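Local coordinates for acyl-CoA dehydrogenase (Thermus thermophilus, PDB 2Z1Q) that oxidises saturated acyl-CoA thioesters to 2,3-dehydroacyl-CoA, using bound FAD to take up the electrons, at the interface of chains A and B. Numbering follows the deposited sequence. Chains: chain A/B, Acyl-CoA dehydrogenase.

The interface of chains A and B. Residues chain A 474-477, 531; chain B 300, 557, 561.
The carboxylate oxygen OE2 of A:Glu477 receives NE of B:Arg561 at 2.6 Å, a salt bridge that is nearly straight at the hydrogen (175°), and it also takes a water that links it to the backbone O of B:Val557. Its sister oxygen OE1 offers its syn lone pair to NH2 of B:Arg561 at 2.9 Å. The arginine thus presents its side edge to the acid, the two planes only 16° apart, and two parallel bonds fix the rotation of both groups. Arginine suits this place because its NE and NH2 lie side by side and can meet both oxygens of one carboxylate; its chain runs extended from CG to NE, while A:Glu477 bends at chi2 (90°) to turn its carboxylate toward it. CG1 of B:Val557, a compact branched side chain, packs 3.7 Å from CD of A:Glu477 and also lies over one guanidinium face of A:Arg531. NH2 of A:Arg531 stands 3.5 Å from NH1 of B:Arg561, above its plane near the rim; A:Glu475, held by NE and NH2 of A:Arg531, probably offsets the two like charges. With an alanine in place of A:Arg531, A:Glu475 would probably lose its mate and be freer to turn, and B:Val557 would lose a packing surface. A second water joins the backbone O of A:Glu474 to N of B:Gly300. The patch brings the start of helix 476-502, which opens with the FAD-binding A:Gln476, against B helices 300-331 and 556-570 in the two-fold interface, where its twin recurs.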
# COMPACT_ATOMS: atom_id res chain seq x y z
N GLU A 474 22.16 3.37 17.11
CA GLU A 474 22.42 4.08 15.86
C GLU A 474 22.17 3.14 14.69
O GLU A 474 21.79 3.57 13.60
CB GLU A 474 23.86 4.59 15.81
CG GLU A 474 24.13 5.77 16.71
CD GLU A 474 23.57 7.06 16.15
OE1 GLU A 474 24.15 7.59 15.17
OE2 GLU A 474 22.54 7.55 16.68
N GLU A 475 22.38 1.85 14.91
CA GLU A 475 22.16 0.86 13.86
C GLU A 475 20.68 0.52 13.74
O GLU A 475 20.26 -0.63 13.93
CB GLU A 475 22.99 -0.39 14.15
CG GLU A 475 24.51 -0.16 14.11
CD GLU A 475 24.98 0.52 12.83
OE1 GLU A 475 24.70 -0.01 11.74
OE2 GLU A 475 25.63 1.58 12.92
N GLN A 476 19.89 1.53 13.40
CA GLN A 476 18.45 1.37 13.26
C GLN A 476 18.02 0.25 12.32
O GLN A 476 17.07 -0.47 12.61
CB GLN A 476 17.83 2.69 12.82
CG GLN A 476 18.01 3.81 13.83
CD GLN A 476 17.17 5.01 13.47
OE1 GLN A 476 16.65 5.08 12.36
NE2 GLN A 476 17.04 5.94 14.39
N GLU A 477 18.71 0.11 11.19
CA GLU A 477 18.35 -0.95 10.26
C GLU A 477 18.54 -2.31 10.94
O GLU A 477 17.73 -3.22 10.74
CB GLU A 477 19.20 -0.89 8.98
CG GLU A 477 19.08 0.42 8.21
CD GLU A 477 20.11 1.45 8.64
OE1 GLU A 477 20.25 1.69 9.86
OE2 GLU A 477 20.76 2.04 7.76
N ARG A 531 26.66 -6.90 8.31
CA ARG A 531 26.98 -5.62 8.93
C ARG A 531 27.53 -5.81 10.34
O ARG A 531 28.12 -4.89 10.92
CB ARG A 531 25.71 -4.76 8.97
CG ARG A 531 25.78 -3.46 9.76
CD ARG A 531 26.25 -2.28 8.92
NE ARG A 531 26.10 -1.03 9.65
CZ ARG A 531 26.41 0.17 9.17
NH1 ARG A 531 26.90 0.30 7.95
NH2 ARG A 531 26.24 1.25 9.92
N GLY B 300 18.84 5.85 10.38
CA GLY B 300 18.96 4.62 9.63
C GLY B 300 17.72 4.17 8.87
O GLY B 300 17.79 3.92 7.68
N VAL B 557 22.53 -3.00 4.50
CA VAL B 557 22.53 -1.81 5.32
C VAL B 557 23.51 -0.81 4.73
O VAL B 557 23.14 0.34 4.45
CB VAL B 557 22.94 -2.16 6.74
CG1 VAL B 557 22.81 -0.93 7.63
CG2 VAL B 557 22.07 -3.29 7.24
N ARG B 561 22.44 2.60 2.64
CA ARG B 561 22.89 3.88 3.19
C ARG B 561 23.67 4.68 2.16
O ARG B 561 23.57 5.90 2.11
CB ARG B 561 23.74 3.67 4.44
CG ARG B 561 22.94 3.29 5.66
CD ARG B 561 23.75 3.51 6.92
NE ARG B 561 22.99 3.24 8.13
CZ ARG B 561 23.38 3.60 9.34
NH1 ARG B 561 24.52 4.26 9.50
NH2 ARG B 561 22.63 3.31 10.40
O HOH W 1 20.82 5.97 12.63
O HOH W 2 20.35 0.77 5.10